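Local coordinates for endoglucanase (Clostridium thermocellum, PDB 2E4T), which hydrolyses internal beta-1,4-glucosidic bonds in cellulose and probably xyloglucan, this chain being the glycoside hydrolase family 44 catalytic module of a larger multidomain enzyme, at residues Asn55-Asn59 / Ser116-Asn120; Ile208-Val212 / Tyr260-Met265; Thr459-Ile465 / Asn498-Val504. Where two conformers were deposited one is given. Residue numbers count along the deposited sequence, not the author numbering.

Contact 1 of 3, residues Asn55-Asn59 / Ser116-Asn120; sequences NNFSN and SADGN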
ATOM      1  N   ASN A  55     -20.092 -10.726 -14.864  1.00  6.53           N
ATOM      2  CA  ASN A  55     -20.211 -10.068 -16.195  1.00  6.90           C
ATOM      3  C   ASN A  55     -19.225  -8.950 -16.400  1.00  6.25           C
ATOM      4  O   ASN A  55     -19.199  -8.367 -17.492  1.00  7.30           O
ATOM      5  CB  ASN A  55     -21.648  -9.633 -16.428  1.00  8.48           C
ATOM      6  CG  ASN A  55     -22.106  -8.688 -15.372  1.00  8.59           C
ATOM      7  OD1 ASN A  55     -21.313  -7.971 -14.738  1.00  8.24           O
ATOM      8  ND2 ASN A  55     -23.423  -8.661 -15.153  1.00 11.97           N
ATOM      9  N   ASN A  56     -18.384  -8.626 -15.402  1.00  5.75           N
ATOM     10  CA  ASN A  56     -17.317  -7.619 -15.493  1.00  6.00           C
ATOM     11  C   ASN A  56     -17.792  -6.165 -15.512  1.00  5.79           C
ATOM     12  O   ASN A  56     -16.926  -5.284 -15.654  1.00  6.60           O
ATOM     13  CB  ASN A  56     -16.344  -7.896 -16.632  1.00  6.17           C
ATOM     14  CG  ASN A  56     -15.729  -9.255 -16.484  1.00  6.04           C
ATOM     15  OD1 ASN A  56     -14.937  -9.503 -15.547  1.00  6.48           O
ATOM     16  ND2 ASN A  56     -16.086 -10.166 -17.371  1.00  7.21           N
ATOM     17  N   PHE A  57     -19.083  -5.914 -15.349  1.00  5.87           N
ATOM     18  CA  PHE A  57     -19.529  -4.538 -15.251  1.00  5.88           C
ATOM     19  C   PHE A  57     -19.143  -3.962 -13.893  1.00  5.86           C
ATOM     20  O   PHE A  57     -18.911  -4.688 -12.910  1.00  6.07           O
ATOM     21  CB  PHE A  57     -21.042  -4.444 -15.471  1.00  6.63           C
ATOM     22  CG  PHE A  57     -21.461  -4.953 -16.833  1.00  7.06           C
ATOM     23  CD1 PHE A  57     -20.878  -4.474 -17.986  1.00  8.93           C
ATOM     24  CD2 PHE A  57     -22.521  -5.859 -16.967  1.00  8.09           C
ATOM     25  CE1 PHE A  57     -21.289  -4.909 -19.234  1.00 10.88           C
ATOM     26  CE2 PHE A  57     -22.940  -6.323 -18.198  1.00  9.03           C
ATOM     27  CZ  PHE A  57     -22.318  -5.839 -19.331  1.00 11.36           C
ATOM     28  N   SER A  58     -19.115  -2.630 -13.826  1.00  5.78           N
ATOM     29  CA  SER A  58     -18.798  -1.942 -12.582  1.00  5.81           C
ATOM     30  C   SER A  58     -19.383  -0.526 -12.684  1.00  5.59           C
ATOM     31  O   SER A  58     -19.851  -0.112 -13.749  1.00  6.04           O
ATOM     32  CB  SER A  58     -17.276  -1.859 -12.331  1.00  5.85           C
ATOM     33  OG  SER A  58     -16.623  -1.106 -13.347  1.00  6.30           O
ATOM     34  N   ASN A  59     -19.328   0.203 -11.549  1.00  5.68           N
ATOM     35  CA  ASN A  59     -19.967   1.505 -11.468  1.00  5.62           C
ATOM     36  C   ASN A  59     -18.963   2.550 -10.991  1.00  5.76           C
ATOM     37  O   ASN A  59     -18.212   2.361 -10.029  1.00  6.21           O
ATOM     38  CB  ASN A  59     -21.191   1.423 -10.527  1.00  5.77           C
ATOM     39  CG  ASN A  59     -22.094   2.647 -10.675  1.00  5.73           C
ATOM     40  OD1 ASN A  59     -21.796   3.722 -10.120  1.00  6.13           O
ATOM     41  ND2 ASN A  59     -23.160   2.524 -11.472  1.00  6.03           N
ATOM     42  N   SER A 116     -22.903  -3.959 -10.050  1.00  5.60           N
ATOM     43  CA  SER A 116     -23.612  -3.590 -11.277  1.00  5.49           C
ATOM     44  C   SER A 116     -24.244  -4.804 -11.966  1.00  5.44           C
ATOM     45  O   SER A 116     -23.566  -5.818 -12.251  1.00  6.53           O
ATOM     46  CB  SER A 116     -22.605  -3.007 -12.281  1.00  5.98           C
ATOM     47  OG  SER A 116     -22.135  -1.743 -11.830  1.00  6.28           O
ATOM     48  N   ALA A 117     -25.529  -4.674 -12.327  1.00  6.01           N
ATOM     49  CA  ALA A 117     -26.202  -5.709 -13.100  1.00  6.43           C
ATOM     50  C   ALA A 117     -25.920  -5.621 -14.592  1.00  6.98           C
ATOM     51  O   ALA A 117     -26.185  -6.595 -15.312  1.00  9.15           O
ATOM     52  CB  ALA A 117     -27.713  -5.611 -12.895  1.00  7.02           C
ATOM     53  N   ASP A 118     -25.491  -4.450 -15.061  1.00  6.87           N
ATOM     54  CA  ASP A 118     -25.468  -4.144 -16.483  1.00  6.95           C
ATOM     55  C   ASP A 118     -24.359  -3.118 -16.719  1.00  6.80           C
ATOM     56  O   ASP A 118     -23.725  -2.616 -15.784  1.00  6.92           O
ATOM     57  CB  ASP A 118     -26.845  -3.639 -16.958  1.00  7.27           C
ATOM     58  CG  ASP A 118     -27.242  -2.364 -16.207  1.00  7.22           C
ATOM     59  OD1 ASP A 118     -26.515  -1.357 -16.318  1.00  7.27           O
ATOM     60  OD2 ASP A 118     -28.294  -2.393 -15.478  1.00  8.40           O
ATOM     61  N   GLY A 119     -24.155  -2.818 -18.001  1.00  7.09           N
ATOM     62  CA  GLY A 119     -23.251  -1.768 -18.433  1.00  7.29           C
ATOM     63  C   GLY A 119     -23.989  -0.661 -19.170  1.00  7.51           C
ATOM     64  O   GLY A 119     -23.479  -0.096 -20.134  1.00  9.90           O
ATOM     65  N   ASN A 120     -25.182  -0.305 -18.700  1.00  7.40           N
ATOM     66  CA  ASN A 120     -26.099   0.510 -19.500  1.00  7.94           C
ATOM     67  C   ASN A 120     -26.004   1.997 -19.284  1.00  9.05           C
ATOM     68  O   ASN A 120     -26.724   2.727 -19.981  1.00 13.01           O
ATOM     69  CB  ASN A 120     -27.583   0.110 -19.263  1.00  9.40           C
ATOM     70  CG  ASN A 120     -27.880  -1.297 -19.469  1.00 10.96           C
ATOM     71  OD1 ASN A 120     -27.217  -1.924 -20.228  1.00 12.50           O
ATOM     72  ND2 ASN A 120     -28.981  -1.811 -18.862  1.00 12.92           N
TER
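Van der Waals packing round Phe57 and Ser116 makes up most of this contact. The CA of Gly119 lies 3.9 Å from the centroid of the Phe57 ring and close to its normal, a CH-pi contact over the face, while Phe57 CD2 is 3.6 Å from Gly119 N. The fit leaves no room for a side chain at this position: an ideal CB on Gly119 would sit only 2.7 Å from Phe57 CE1. Closer to the backbone, Phe57 CB touches Asp118 O at 3.3 Å and Ser116 CB at 3.8 Å, so the loop wraps round the start of the phenylalanine side chain as well as its ring.

Ser116 OG packs against the Ser58-Asn59 peptide, 3.1 Å from Ser58 C, and 3.4 Å from Asn59 N at a poor angle; its hydrogen bond is with Ser68 OG. Ser58 points away, its OG bonded to Arg47.

Each segment is also braced internally by an Asx turn. Asn55 OD1 accepts from Phe57 N at 3.1 Å, and Asp118 OD1 accepts from Asn120 N at 2.9 Å, while Asp118 OD2 forms a salt bridge with Arg133.

Glu54, just before Asn55, is a calcium ligand, and the ion lies about 8 Å from the Asn55 side chain. The arrangement is that of two elaborated beta-alpha loops of a TIM barrel, following strands 40-43 and 104-109, packed together where the first runs into strand 58-59 and the second leads to strand 121-122, the two outer strands of a small antiparallel sheet with 67-69 between them.

Contact 2 of 3, residues Ile208-Val212 / Tyr260-Met265; sequences IEKSV and YYLDKM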
ATOM      1  N   ILE A 208     -18.271  -4.486  10.906  1.00  6.63           N
ATOM      2  CA  ILE A 208     -17.753  -5.741  11.511  1.00  6.83           C
ATOM      3  C   ILE A 208     -18.516  -6.942  11.032  1.00  6.34           C
ATOM      4  O   ILE A 208     -17.913  -7.978  10.692  1.00  7.12           O
ATOM      5  CB  ILE A 208     -17.785  -5.652  13.077  1.00  7.73           C
ATOM      6  CG1 ILE A 208     -16.885  -4.572  13.600  1.00  9.56           C
ATOM      7  CG2 ILE A 208     -17.480  -6.991  13.690  1.00  8.52           C
ATOM      8  CD1 ILE A 208     -15.519  -4.631  13.204  1.00 11.58           C
ATOM      9  N   GLU A 209     -19.859  -6.851  11.025  1.00  6.74           N
ATOM     10  CA  GLU A 209     -20.652  -8.022  10.607  1.00  7.34           C
ATOM     11  C   GLU A 209     -20.238  -8.481   9.229  1.00  6.63           C
ATOM     12  O   GLU A 209     -20.052  -9.699   8.985  1.00  7.36           O
ATOM     13  CB  GLU A 209     -22.157  -7.659  10.668  1.00  9.68           C
ATOM     14  CG  GLU A 209     -22.684  -7.592  12.053  0.50 13.78           C
ATOM     15  CD  GLU A 209     -24.199  -7.521  12.118  0.50 19.77           C
ATOM     16  OE1 GLU A 209     -24.889  -7.698  11.083  0.50 20.25           O
ATOM     17  OE2 GLU A 209     -24.719  -7.276  13.224  0.50 21.68           O
ATOM     18  N   LYS A 210     -20.120  -7.532   8.286  1.00  6.53           N
ATOM     19  CA  LYS A 210     -19.761  -7.885   6.929  1.00  6.76           C
ATOM     20  C   LYS A 210     -18.349  -8.443   6.842  1.00  6.18           C
ATOM     21  O   LYS A 210     -18.075  -9.386   6.076  1.00  6.84           O
ATOM     22  CB  LYS A 210     -19.895  -6.671   6.020  1.00  6.96           C
ATOM     23  CG  LYS A 210     -21.315  -6.290   5.711  1.00  7.97           C
ATOM     24  CD  LYS A 210     -21.396  -5.086   4.838  1.00  8.96           C
ATOM     25  CE  LYS A 210     -22.822  -4.915   4.314  1.00 11.77           C
ATOM     26  NZ  LYS A 210     -22.960  -3.919   3.358  0.50  7.12           N
ATOM     27  N   SER A 211     -17.430  -7.817   7.575  1.00  5.61           N
ATOM     28  CA  SER A 211     -16.037  -8.238   7.496  1.00  6.29           C
ATOM     29  C   SER A 211     -15.871  -9.684   7.966  1.00  5.83           C
ATOM     30  O   SER A 211     -15.167 -10.507   7.360  1.00  6.58           O
ATOM     31  CB  SER A 211     -15.169  -7.310   8.357  1.00  6.60           C
ATOM     32  OG  SER A 211     -15.237  -5.976   7.878  1.00  6.81           O
ATOM     33  N   VAL A 212     -16.515  -9.995   9.113  1.00  6.12           N
ATOM     34  CA  VAL A 212     -16.475 -11.325   9.665  1.00  5.99           C
ATOM     35  C   VAL A 212     -17.086 -12.329   8.699  1.00  5.92           C
ATOM     36  O   VAL A 212     -16.548 -13.420   8.453  1.00  6.70           O
ATOM     37  CB  VAL A 212     -17.157 -11.364  11.043  1.00  6.79           C
ATOM     38  CG1 VAL A 212     -17.348 -12.756  11.569  1.00  6.78           C
ATOM     39  CG2 VAL A 212     -16.349 -10.532  12.049  1.00  7.33           C
ATOM     40  N   TYR A 260     -11.200  -0.602  17.999  1.00  6.27           N
ATOM     41  CA  TYR A 260     -12.476  -1.324  17.941  1.00  6.41           C
ATOM     42  C   TYR A 260     -12.420  -2.404  16.847  1.00  6.10           C
ATOM     43  O   TYR A 260     -12.825  -3.563  17.057  1.00  6.44           O
ATOM     44  CB  TYR A 260     -13.598  -0.341  17.678  1.00  6.84           C
ATOM     45  CG  TYR A 260     -14.954  -0.975  17.425  1.00  6.86           C
ATOM     46  CD1 TYR A 260     -15.877  -1.129  18.463  1.00  7.54           C
ATOM     47  CD2 TYR A 260     -15.333  -1.343  16.150  1.00  6.94           C
ATOM     48  CE1 TYR A 260     -17.142  -1.639  18.231  1.00  8.04           C
ATOM     49  CE2 TYR A 260     -16.607  -1.869  15.901  1.00  8.09           C
ATOM     50  CZ  TYR A 260     -17.506  -1.996  16.947  1.00  7.92           C
ATOM     51  OH  TYR A 260     -18.779  -2.464  16.649  1.00  9.42           O
ATOM     52  N   TYR A 261     -11.933  -2.012  15.656  1.00  6.09           N
ATOM     53  CA  TYR A 261     -11.904  -2.981  14.549  1.00  5.70           C
ATOM     54  C   TYR A 261     -11.033  -4.162  14.893  1.00  5.58           C
ATOM     55  O   TYR A 261     -11.423  -5.330  14.720  1.00  6.07           O
ATOM     56  CB  TYR A 261     -11.381  -2.250  13.281  1.00  5.93           C
ATOM     57  CG  TYR A 261     -11.378  -3.086  12.064  1.00  5.71           C
ATOM     58  CD1 TYR A 261     -12.553  -3.334  11.359  1.00  6.32           C
ATOM     59  CD2 TYR A 261     -10.187  -3.646  11.562  1.00  5.97           C
ATOM     60  CE1 TYR A 261     -12.578  -4.085  10.198  1.00  6.21           C
ATOM     61  CE2 TYR A 261     -10.211  -4.397  10.383  1.00  6.26           C
ATOM     62  CZ  TYR A 261     -11.362  -4.583   9.690  1.00  6.19           C
ATOM     63  OH  TYR A 261     -11.304  -5.279   8.496  1.00  6.86           O
ATOM     64  N   LEU A 262      -9.825  -3.894  15.405  1.00  5.75           N
ATOM     65  CA  LEU A 262      -8.930  -4.999  15.770  1.00  5.87           C
ATOM     66  C   LEU A 262      -9.566  -5.873  16.855  1.00  6.25           C
ATOM     67  O   LEU A 262      -9.512  -7.109  16.772  1.00  6.63           O
ATOM     68  CB  LEU A 262      -7.587  -4.417  16.253  1.00  5.87           C
ATOM     69  CG  LEU A 262      -6.744  -3.791  15.148  1.00  6.12           C
ATOM     70  CD1 LEU A 262      -5.680  -2.911  15.790  1.00  6.69           C
ATOM     71  CD2 LEU A 262      -6.118  -4.857  14.254  1.00  6.80           C
ATOM     72  N   ASP A 263     -10.130  -5.240  17.893  1.00  6.30           N
ATOM     73  CA  ASP A 263     -10.661  -5.979  19.018  1.00  6.60           C
ATOM     74  C   ASP A 263     -11.850  -6.853  18.560  1.00  6.80           C
ATOM     75  O   ASP A 263     -11.959  -8.034  18.986  1.00  7.35           O
ATOM     76  CB  ASP A 263     -11.114  -5.003  20.104  1.00  7.64           C
ATOM     77  CG  ASP A 263     -11.442  -5.675  21.423  1.00  8.19           C
ATOM     78  OD1 ASP A 263     -10.694  -6.551  21.869  1.00 10.29           O
ATOM     79  OD2 ASP A 263     -12.399  -5.240  22.089  1.00 10.88           O
ATOM     80  N   LYS A 264     -12.744  -6.284  17.783  1.00  6.72           N
ATOM     81  CA  LYS A 264     -13.911  -7.040  17.329  1.00  7.33           C
ATOM     82  C   LYS A 264     -13.527  -8.150  16.347  1.00  6.84           C
ATOM     83  O   LYS A 264     -14.139  -9.255  16.355  1.00  7.30           O
ATOM     84  CB  LYS A 264     -14.991  -6.122  16.770  1.00  7.85           C
ATOM     85  CG  LYS A 264     -15.568  -5.137  17.770  1.00  8.84           C
ATOM     86  CD  LYS A 264     -16.079  -5.761  19.078  1.00 11.40           C
ATOM     87  CE  LYS A 264     -16.670  -4.696  20.001  1.00 13.00           C
ATOM     88  NZ  LYS A 264     -17.002  -5.283  21.359  1.00 17.04           N
ATOM     89  N   MET A 265     -12.542  -7.888  15.473  1.00  6.61           N
ATOM     90  CA  MET A 265     -12.109  -8.984  14.580  1.00  6.73           C
ATOM     91  C   MET A 265     -11.395 -10.091  15.389  1.00  6.55           C
ATOM     92  O   MET A 265     -11.553 -11.259  15.062  1.00  7.29           O
ATOM     93  CB  MET A 265     -11.199  -8.446  13.468  1.00  6.58           C
ATOM     94  CG  MET A 265     -11.960  -7.519  12.481  1.00  6.60           C
ATOM     95  SD  MET A 265     -13.408  -8.237  11.699  1.00  7.72           S
ATOM     96  CE  MET A 265     -12.634  -9.470  10.628  1.00 10.20           C
TER
HETATM   97  O   HOH W   1     -13.245  -4.456   6.863  1.00  7.45           O
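Ile208 reaches across to the helix of Tyr260-Met265 and packs into the space between several of its side chains. Its CG1 lies 3.6 Å from Tyr260 CE2, and its CD1 meets Tyr261 CD1 at 3.7 Å and Lys264 CB at 3.9 Å. The chain of Lys264 then leads away, leaving its first carbons to the apolar contact. One turn after Tyr261, Met265 lies against the next turn of the other helix: its SD is 3.7 Å from Val212 CG2 and 3.9 Å from Ser211 CB.

Between the two segments a water bridges the polar groups: it donates to Ser211 OG at 2.7 Å and is hydrogen-bonded to Tyr261 OH at 2.7 Å. Ser211 OG is also bonded to Leu207 O within its own helix, and Tyr260 OH pairs with Glu250.

The two segment axes approach to 10.7 Å, wide enough for these bulky side chains, and run in broadly the same direction at a crossing angle of -49°. Ser211 and Tyr261 both touch Ile183 on strand 180-183. Helices 204-221 and 257-272 follow the neighbouring parallel strands 180-183 and 226-232, so the contact is that of successive outer helices in a (beta/alpha)8 TIM barrel.

Contact 3 of 3, residues Thr459-Ile465 / Asn498-Val504; sequences TTFNFSI and NTFTYTV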
ATOM      1  N   THR A 459      26.137  17.114   0.804  1.00  8.07           N
ATOM      2  CA  THR A 459      26.320  16.681   2.187  1.00  7.86           C
ATOM      3  C   THR A 459      27.428  15.627   2.206  1.00  7.72           C
ATOM      4  O   THR A 459      27.441  14.699   1.375  1.00  8.67           O
ATOM      5  CB  THR A 459      25.019  16.086   2.762  1.00  8.07           C
ATOM      6  OG1 THR A 459      24.023  17.094   2.693  1.00  8.06           O
ATOM      7  CG2 THR A 459      25.200  15.623   4.207  1.00  8.83           C
ATOM      8  N   THR A 460      28.362  15.780   3.163  1.00  7.93           N
ATOM      9  CA  THR A 460      29.435  14.809   3.345  1.00  7.68           C
ATOM     10  C   THR A 460      29.018  13.811   4.422  1.00  7.63           C
ATOM     11  O   THR A 460      28.731  14.221   5.544  1.00  9.04           O
ATOM     12  CB  THR A 460      30.738  15.552   3.747  1.00  8.96           C
ATOM     13  OG1 THR A 460      31.110  16.404   2.658  1.00  9.79           O
ATOM     14  CG2 THR A 460      31.831  14.546   4.087  1.00 10.38           C
ATOM     15  N   PHE A 461      29.055  12.527   4.075  1.00  7.47           N
ATOM     16  CA  PHE A 461      28.699  11.487   5.019  1.00  7.49           C
ATOM     17  C   PHE A 461      29.926  10.692   5.415  1.00  7.79           C
ATOM     18  O   PHE A 461      30.652  10.163   4.599  1.00  8.87           O
ATOM     19  CB  PHE A 461      27.666  10.531   4.345  1.00  7.79           C
ATOM     20  CG  PHE A 461      26.357  11.184   4.083  1.00  7.68           C
ATOM     21  CD1 PHE A 461      25.416  11.328   5.090  1.00  7.79           C
ATOM     22  CD2 PHE A 461      26.059  11.699   2.808  1.00  8.35           C
ATOM     23  CE1 PHE A 461      24.185  11.936   4.837  1.00  7.89           C
ATOM     24  CE2 PHE A 461      24.837  12.288   2.530  1.00  8.26           C
ATOM     25  CZ  PHE A 461      23.888  12.410   3.545  1.00  8.06           C
ATOM     26  N   ASN A 462      30.157  10.650   6.736  1.00  8.12           N
ATOM     27  CA  ASN A 462      31.229   9.801   7.294  1.00  8.24           C
ATOM     28  C   ASN A 462      30.608   8.504   7.793  1.00  8.27           C
ATOM     29  O   ASN A 462      29.840   8.537   8.772  1.00  8.91           O
ATOM     30  CB  ASN A 462      31.914  10.525   8.458  1.00  9.62           C
ATOM     31  CG  ASN A 462      32.691  11.737   7.992  1.00 11.88           C
ATOM     32  OD1 ASN A 462      33.264  11.737   6.901  1.00 12.95           O
ATOM     33  ND2 ASN A 462      32.629  12.818   8.768  1.00 17.31           N
ATOM     34  N   PHE A 463      30.896   7.408   7.107  1.00  8.26           N
ATOM     35  CA  PHE A 463      30.376   6.096   7.458  1.00  8.20           C
ATOM     36  C   PHE A 463      31.306   5.338   8.371  1.00  8.57           C
ATOM     37  O   PHE A 463      32.523   5.292   8.133  1.00  9.56           O
ATOM     38  CB  PHE A 463      30.190   5.245   6.199  1.00  8.77           C
ATOM     39  CG  PHE A 463      28.950   5.559   5.401  1.00  9.12           C
ATOM     40  CD1 PHE A 463      27.822   4.763   5.571  1.00  9.24           C
ATOM     41  CD2 PHE A 463      28.869   6.648   4.546  1.00  9.17           C
ATOM     42  CE1 PHE A 463      26.651   4.990   4.847  1.00 10.72           C
ATOM     43  CE2 PHE A 463      27.685   6.851   3.796  1.00  9.57           C
ATOM     44  CZ  PHE A 463      26.605   6.003   3.970  1.00  9.78           C
ATOM     45  N   SER A 464      30.723   4.688   9.388  1.00  8.70           N
ATOM     46  CA  SER A 464      31.446   3.755  10.251  1.00  9.31           C
ATOM     47  C   SER A 464      30.574   2.508  10.355  1.00  8.81           C
ATOM     48  O   SER A 464      29.390   2.625  10.748  1.00 10.04           O
ATOM     49  CB  SER A 464      31.629   4.377  11.642  1.00 11.61           C
ATOM     50  OG  SER A 464      32.375   5.557  11.611  0.34 10.25           O
ATOM     51  N   ILE A 465      31.122   1.361   9.992  1.00  8.64           N
ATOM     52  CA  ILE A 465      30.362   0.114   9.895  1.00  8.57           C
ATOM     53  C   ILE A 465      31.004  -0.939  10.791  1.00  9.71           C
ATOM     54  O   ILE A 465      32.228  -1.162  10.710  1.00 11.26           O
ATOM     55  CB  ILE A 465      30.319  -0.355   8.450  1.00  8.77           C
ATOM     56  CG1 ILE A 465      29.646   0.709   7.582  1.00 10.75           C
ATOM     57  CG2 ILE A 465      29.588  -1.693   8.339  1.00 11.19           C
ATOM     58  CD1 ILE A 465      29.864   0.516   6.088  1.00 12.64           C
ATOM     59  N   ASN A 498      36.484  -0.464   7.549  1.00 12.14           N
ATOM     60  CA  ASN A 498      35.017  -0.316   7.428  1.00 11.01           C
ATOM     61  C   ASN A 498      34.557   1.107   7.739  1.00 10.86           C
ATOM     62  O   ASN A 498      33.405   1.307   8.153  1.00 11.84           O
ATOM     63  CB  ASN A 498      34.314  -1.393   8.276  1.00 12.91           C
ATOM     64  CG  ASN A 498      34.201  -2.693   7.539  1.00 12.94           C
ATOM     65  OD1 ASN A 498      34.418  -2.800   6.355  1.00 14.21           O
ATOM     66  ND2 ASN A 498      33.837  -3.751   8.294  1.00 16.06           N
ATOM     67  N   THR A 499      35.399   2.090   7.438  1.00 10.48           N
ATOM     68  CA  THR A 499      35.038   3.496   7.468  1.00 10.14           C
ATOM     69  C   THR A 499      35.342   4.091   6.115  1.00  9.30           C
ATOM     70  O   THR A 499      36.331   3.723   5.455  1.00 10.19           O
ATOM     71  CB  THR A 499      35.769   4.282   8.575  1.00 11.79           C
ATOM     72  OG1 THR A 499      37.160   4.470   8.202  1.00 12.31           O
ATOM     73  CG2 THR A 499      35.636   3.614   9.937  1.00 13.95           C
ATOM     74  N   PHE A 500      34.533   5.058   5.699  1.00  8.76           N
ATOM     75  CA  PHE A 500      34.790   5.812   4.477  1.00  8.62           C
ATOM     76  C   PHE A 500      34.011   7.119   4.560  1.00  8.37           C
ATOM     77  O   PHE A 500      33.089   7.248   5.361  1.00  8.99           O
ATOM     78  CB  PHE A 500      34.464   5.007   3.204  1.00  9.04           C
ATOM     79  CG  PHE A 500      33.028   4.594   3.088  1.00  8.54           C
ATOM     80  CD1 PHE A 500      32.095   5.424   2.443  1.00  9.04           C
ATOM     81  CD2 PHE A 500      32.597   3.384   3.568  1.00 10.13           C
ATOM     82  CE1 PHE A 500      30.779   5.036   2.274  1.00  9.87           C
ATOM     83  CE2 PHE A 500      31.270   2.991   3.425  1.00 10.59           C
ATOM     84  CZ  PHE A 500      30.367   3.831   2.779  1.00 10.41           C
ATOM     85  N   THR A 501      34.379   8.055   3.692  1.00  8.78           N
ATOM     86  CA  THR A 501      33.659   9.309   3.569  1.00  8.40           C
ATOM     87  C   THR A 501      33.149   9.444   2.136  1.00  8.35           C
ATOM     88  O   THR A 501      33.899   9.221   1.185  1.00  9.75           O
ATOM     89  CB  THR A 501      34.593  10.485   3.886  1.00  9.90           C
ATOM     90  OG1 THR A 501      35.018  10.356   5.254  1.00 11.57           O
ATOM     91  CG2 THR A 501      33.960  11.842   3.626  1.00 11.45           C
ATOM     92  N   TYR A 502      31.878   9.878   2.006  1.00  8.65           N
ATOM     93  CA  TYR A 502      31.263   9.949   0.713  1.00  8.32           C
ATOM     94  C   TYR A 502      30.398  11.206   0.686  1.00  7.40           C
ATOM     95  O   TYR A 502      29.471  11.354   1.483  1.00  8.21           O
ATOM     96  CB  TYR A 502      30.394   8.709   0.480  1.00  8.66           C
ATOM     97  CG  TYR A 502      29.844   8.593  -0.937  1.00  8.15           C
ATOM     98  CD1 TYR A 502      30.708   8.566  -2.043  1.00  8.70           C
ATOM     99  CD2 TYR A 502      28.480   8.439  -1.175  1.00  9.06           C
ATOM    100  CE1 TYR A 502      30.238   8.396  -3.331  1.00  8.85           C
ATOM    101  CE2 TYR A 502      28.010   8.255  -2.462  1.00  9.54           C
ATOM    102  CZ  TYR A 502      28.863   8.266  -3.541  1.00  9.24           C
ATOM    103  OH  TYR A 502      28.363   8.091  -4.815  1.00 11.37           O
ATOM    104  N   THR A 503      30.735  12.144  -0.199  1.00  8.83           N
ATOM    105  CA  THR A 503      29.979  13.369  -0.357  1.00  9.10           C
ATOM    106  C   THR A 503      29.027  13.212  -1.536  1.00  9.30           C
ATOM    107  O   THR A 503      29.419  12.787  -2.630  1.00 11.09           O
ATOM    108  CB  THR A 503      30.927  14.555  -0.586  1.00  9.90           C
ATOM    109  OG1 THR A 503      31.719  14.701   0.609  1.00 10.43           O
ATOM    110  CG2 THR A 503      30.145  15.830  -0.889  1.00 11.63           C
ATOM    111  N   VAL A 504      27.760  13.568  -1.267  1.00  9.51           N
ATOM    112  CA  VAL A 504      26.679  13.371  -2.186  1.00 10.06           C
ATOM    113  C   VAL A 504      26.121  14.768  -2.557  1.00  9.26           C
ATOM    114  O   VAL A 504      25.906  15.600  -1.668  1.00  8.78           O
ATOM    115  CB  VAL A 504      25.514  12.532  -1.436  1.00 11.16           C
ATOM    116  CG1 VAL A 504      24.304  12.298  -2.321  1.00 11.48           C
ATOM    117  CG2 VAL A 504      26.055  11.186  -0.942  1.00 13.37           C
TER
HETATM  118  O   HOH W   2      33.701  -3.524  11.186  1.00 22.53           O
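Main-chain bonding pairs these antiparallel strands in regular alternation. Thr459 and Val504 exchange two bonds of 2.9 Å (each N to the other's O), as do Phe461 and Tyr502; Phe463 N gives to Phe500 O at 2.8 Å, and Phe500 N to Phe463 O at 3.2 Å. Ile465 N gives to Asn498 O at 2.9 Å. Ile465 O receives from a water (2.8 Å) that accepts from Asn498 ND2 (2.9 Å); Asn498 ND2 also serves Lys469 O, and Asn498 OD1 takes Tyr471 N.

At two of the three non-hydrogen-bonded pairs side chains bond: Thr460 OG1 with Thr503 OG1 at 2.7 Å, and Thr501 OG1 to Asn462 OD1 at 2.8 Å; Thr499 OG1 turns to Lys496 O. On the other face Thr459 OG1 bonds Asn452 and Asn454, and Phe463 CB sits over the Phe500 ring, 3.7 Å from its centroid.

That aromatic face packs on strands 442-452 and 508-514 of the beta-sandwich. Main-chain bonds from Thr460, Asn462 and Ser464 join 459-466 to parallel strand 8-22; 499-504 is the sheet's edge.

In the fold
The contacts follow one another along the chain, each closing before the next opens. Contacts 1 and 2 share the TIM-barrel domain, their centres 29 Å apart and nearest atoms about 13 Å apart: contact 1 joins loops that follow barrel strands 40-43 and 104-109, contact 2 two helices of the outer layer. Contact 3 belongs to the beta-sandwich domain, on the far side of the chain's centre, 58 Å from contact 1 and 49 Å from contact 2 between centres. Strand 8-22, which precedes the barrel, pairs there with strand 459-466, which follows it. The sandwich is thus built from both chain ends, with the barrel inserted between them.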